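Local coordinates for protein cryptochrome DASH, chloroplastic/mitochondrial (Arabidopsis thaliana, PDB 2J4D) that repairs cyclobutane pyrimidine dimers in single-stranded DNA as an FAD- and folate-binding photolyase and may also act as a blue-light photoreceptor, at residues R25-R36 and S210-G218. Numbering follows the deposited sequence.
Sequences RYALPSSSSVKR and STRIPLSLG
Ser210 starts the run against Tyr26, its OG 3.6 Å from ring atom CD1 while hydrogen-bonding Glu304. Ser210 O takes a nearly straight bond (175°) from Arg212 NE, in the guanidinium plane. With CG beside the backbone N (chi1 -55°) and bends at chi2 and chi3, the Arg212 chain folds back over the Tyr26 carbonyl and lays one guanidinium face on CD1, NH1 3.5 Å away, ring and guanidinium planes 60° apart. NH2 goes on to a salt bridge with Glu304. Cut back to an alanine here, the chain would probably leave Glu304 without its charge partner and Ser210 O without the NE bond. Ile213 O accepts from Leu28 N (3.1 Å), and a water joins Ile213 N to Tyr26 O. Pro214 and Leu28 lie side by side, CD to CD1 3.9 Å. Leu215 CD2 touches Ala27 CB, and a water links its N to Leu28 O. Another water ties Ser216 O to Ser31 OG. Gly218 O receives a bent bond from Arg36 NH1 (3.2 Å), whose NE holds Trp62 O. Residues 25-36 thus lead irregularly from helix 12-26, where Tyr26 OH reaches Glu305 of helix 299-312, past helix 56-63 toward strand 41-46 of the five-stranded parallel sheet, packed on the loop between helix 194-204 and strand 245-248.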
loop_
_atom_site.group_PDB
_atom_site.type_symbol
_atom_site.label_atom_id
_atom_site.label_comp_id
_atom_site.label_asym_id
_atom_site.label_seq_id
_atom_site.Cartn_x
_atom_site.Cartn_y
_atom_site.Cartn_z
ATOM N N ARG A 25 11.171 19.728 9.799
ATOM C CA ARG A 25 11.373 19.021 11.055
ATOM C C ARG A 25 12.365 17.865 10.977
ATOM O O ARG A 25 13.103 17.617 11.925
ATOM C CB ARG A 25 10.038 18.496 11.604
ATOM C CG ARG A 25 10.188 17.741 12.930
ATOM C CD ARG A 25 8.869 17.191 13.458
ATOM N NE ARG A 25 7.914 18.257 13.742
ATOM C CZ ARG A 25 6.857 18.533 12.987
ATOM N NH1 ARG A 25 6.613 17.809 11.899
ATOM N NH2 ARG A 25 6.054 19.538 13.312
ATOM N N TYR A 26 12.396 17.161 9.851
ATOM C CA TYR A 26 13.293 16.018 9.715
ATOM C C TYR A 26 14.533 16.249 8.849
ATOM O O TYR A 26 15.271 15.312 8.561
ATOM C CB TYR A 26 12.501 14.824 9.175
ATOM C CG TYR A 26 11.453 14.331 10.151
ATOM C CD1 TYR A 26 11.789 13.457 11.185
ATOM C CD2 TYR A 26 10.142 14.795 10.085
ATOM C CE1 TYR A 26 10.839 13.062 12.139
ATOM C CE2 TYR A 26 9.191 14.412 11.027
ATOM C CZ TYR A 26 9.545 13.548 12.053
ATOM O OH TYR A 26 8.605 13.191 12.999
ATOM N N ALA A 27 14.770 17.493 8.452
ATOM C CA ALA A 27 15.919 17.821 7.607
ATOM C C ALA A 27 17.269 17.511 8.257
ATOM O O ALA A 27 17.425 17.635 9.474
ATOM C CB ALA A 27 15.861 19.295 7.217
ATOM N N LEU A 28 18.239 17.102 7.441
ATOM C CA LEU A 28 19.579 16.796 7.936
ATOM C C LEU A 28 20.205 18.139 8.314
ATOM O O LEU A 28 20.378 19.005 7.462
ATOM C CB LEU A 28 20.422 16.136 6.838
ATOM C CG LEU A 28 21.350 14.956 7.170
ATOM C CD1 LEU A 28 22.524 14.967 6.195
ATOM C CD2 LEU A 28 21.868 15.040 8.586
ATOM N N PRO A 29 20.560 18.319 9.597
ATOM C CA PRO A 29 21.164 19.555 10.112
ATOM C C PRO A 29 22.316 20.078 9.263
ATOM O O PRO A 29 22.390 21.271 8.956
ATOM C CB PRO A 29 21.621 19.159 11.515
ATOM C CG PRO A 29 20.631 18.103 11.903
ATOM C CD PRO A 29 20.538 17.282 10.641
ATOM N N SER A 30 23.220 19.181 8.892
ATOM C CA SER A 30 24.361 19.566 8.081
ATOM C C SER A 30 24.923 18.392 7.297
ATOM O O SER A 30 24.835 17.242 7.724
ATOM C CB SER A 30 25.468 20.153 8.960
ATOM O OG SER A 30 26.638 20.403 8.201
ATOM N N SER A 31 25.480 18.712 6.136
ATOM C CA SER A 31 26.089 17.721 5.268
ATOM C C SER A 31 27.594 17.805 5.485
ATOM O O SER A 31 28.357 17.191 4.741
ATOM C CB SER A 31 25.817 18.031 3.794
ATOM O OG SER A 31 24.614 18.741 3.601
ATOM N N SER A 32 28.016 18.569 6.490
ATOM C CA SER A 32 29.448 18.738 6.762
ATOM C C SER A 32 30.271 17.466 6.510
ATOM O O SER A 32 31.073 17.419 5.579
ATOM C CB SER A 32 29.674 19.211 8.211
ATOM O OG SER A 32 29.628 18.139 9.134
ATOM N N SER A 33 30.023 16.434 7.315
ATOM C CA SER A 33 30.763 15.171 7.246
ATOM C C SER A 33 30.675 14.314 5.979
ATOM O O SER A 33 31.301 13.252 5.909
ATOM C CB SER A 33 30.399 14.293 8.453
ATOM O OG SER A 33 29.658 13.153 8.047
ATOM N N VAL A 34 29.894 14.711 4.984
ATOM C CA VAL A 34 29.848 13.887 3.780
ATOM C C VAL A 34 30.505 14.590 2.607
ATOM O O VAL A 34 30.113 15.693 2.215
ATOM C CB VAL A 34 28.409 13.449 3.423
ATOM C CG1 VAL A 34 27.450 14.534 3.779
ATOM C CG2 VAL A 34 28.321 13.068 1.941
ATOM N N LYS A 35 31.541 13.933 2.089
ATOM C CA LYS A 35 32.329 14.417 0.958
ATOM C C LYS A 35 31.824 13.729 -0.306
ATOM O O LYS A 35 31.818 12.501 -0.390
ATOM C CB LYS A 35 33.809 14.084 1.164
ATOM C CG LYS A 35 34.104 12.581 1.258
ATOM C CD LYS A 35 34.036 12.045 2.693
ATOM C CE LYS A 35 33.029 10.906 2.853
ATOM N NZ LYS A 35 31.689 11.400 3.278
ATOM N N ARG A 36 31.423 14.517 -1.294
ATOM C CA ARG A 36 30.905 13.950 -2.526
ATOM C C ARG A 36 31.842 14.136 -3.711
ATOM O O ARG A 36 31.683 13.483 -4.744
ATOM C CB ARG A 36 29.553 14.585 -2.830
ATOM C CG ARG A 36 28.617 14.562 -1.644
ATOM C CD ARG A 36 27.271 15.045 -2.066
ATOM N NE ARG A 36 26.723 14.181 -3.099
ATOM C CZ ARG A 36 25.981 14.612 -4.111
ATOM N NH1 ARG A 36 25.699 15.901 -4.233
ATOM N NH2 ARG A 36 25.503 13.752 -5.000
ATOM N N SER A 210 14.258 7.755 11.870
ATOM C CA SER A 210 14.105 7.912 10.435
ATOM C C SER A 210 15.381 8.560 9.897
ATOM O O SER A 210 16.043 9.320 10.604
ATOM C CB SER A 210 12.876 8.775 10.119
ATOM O OG SER A 210 13.058 10.108 10.546
ATOM N N THR A 211 15.738 8.236 8.661
ATOM C CA THR A 211 16.937 8.800 8.050
ATOM C C THR A 211 16.712 10.263 7.652
ATOM O O THR A 211 15.721 10.591 6.990
ATOM C CB THR A 211 17.350 7.967 6.814
ATOM O OG1 THR A 211 17.705 6.644 7.241
ATOM C CG2 THR A 211 18.537 8.599 6.101
ATOM N N ARG A 212 17.623 11.140 8.076
ATOM C CA ARG A 212 17.521 12.564 7.770
ATOM C C ARG A 212 18.112 12.854 6.402
ATOM O O ARG A 212 19.212 12.414 6.086
ATOM C CB ARG A 212 18.243 13.408 8.825
ATOM C CG ARG A 212 17.762 13.147 10.235
ATOM C CD ARG A 212 16.246 13.133 10.305
ATOM N NE ARG A 212 15.775 12.114 11.239
ATOM C CZ ARG A 212 15.172 12.371 12.394
ATOM N NH1 ARG A 212 14.952 13.628 12.770
ATOM N NH2 ARG A 212 14.800 11.369 13.178
ATOM N N ILE A 213 17.370 13.610 5.606
ATOM C CA ILE A 213 17.767 13.941 4.249
ATOM C C ILE A 213 18.129 15.421 4.121
ATOM O O ILE A 213 17.396 16.290 4.598
ATOM C CB ILE A 213 16.608 13.638 3.268
ATOM C CG1 ILE A 213 16.159 12.176 3.407
ATOM C CG2 ILE A 213 17.033 13.951 1.847
ATOM C CD1 ILE A 213 17.232 11.132 3.071
ATOM N N PRO A 214 19.261 15.728 3.469
ATOM C CA PRO A 214 19.661 17.132 3.310
ATOM C C PRO A 214 18.711 17.921 2.423
ATOM O O PRO A 214 18.038 17.359 1.559
ATOM C CB PRO A 214 21.066 17.032 2.716
ATOM C CG PRO A 214 21.052 15.718 1.990
ATOM C CD PRO A 214 20.296 14.819 2.946
ATOM N N LEU A 215 18.653 19.231 2.644
ATOM C CA LEU A 215 17.775 20.093 1.863
ATOM C C LEU A 215 18.295 20.301 0.447
ATOM O O LEU A 215 17.539 20.648 -0.454
ATOM C CB LEU A 215 17.609 21.445 2.563
ATOM C CG LEU A 215 16.804 21.390 3.864
ATOM C CD1 LEU A 215 16.739 22.775 4.501
ATOM C CD2 LEU A 215 15.404 20.871 3.566
ATOM N N SER A 216 19.589 20.082 0.255
ATOM C CA SER A 216 20.217 20.239 -1.057
ATOM C C SER A 216 20.755 18.882 -1.488
ATOM O O SER A 216 21.645 18.331 -0.838
ATOM C CB SER A 216 21.365 21.251 -0.972
ATOM O OG SER A 216 22.159 21.222 -2.144
ATOM N N LEU A 217 20.218 18.350 -2.582
ATOM C CA LEU A 217 20.625 17.036 -3.076
ATOM C C LEU A 217 21.222 17.042 -4.479
ATOM O O LEU A 217 21.736 16.018 -4.941
ATOM C CB LEU A 217 19.422 16.093 -3.065
ATOM C CG LEU A 217 18.792 15.758 -1.712
ATOM C CD1 LEU A 217 17.476 15.017 -1.935
ATOM C CD2 LEU A 217 19.753 14.914 -0.895
ATOM N N GLY A 218 21.128 18.180 -5.164
ATOM C CA GLY A 218 21.654 18.283 -6.514
ATOM C C GLY A 218 23.169 18.213 -6.589
ATOM O O GLY A 218 23.848 18.105 -5.566
HETATM O O HOH W 1 14.762 14.372 6.254
HETATM O O HOH W 2 20.246 19.958 5.005
HETATM O O HOH W 3 23.772 19.114 0.979
#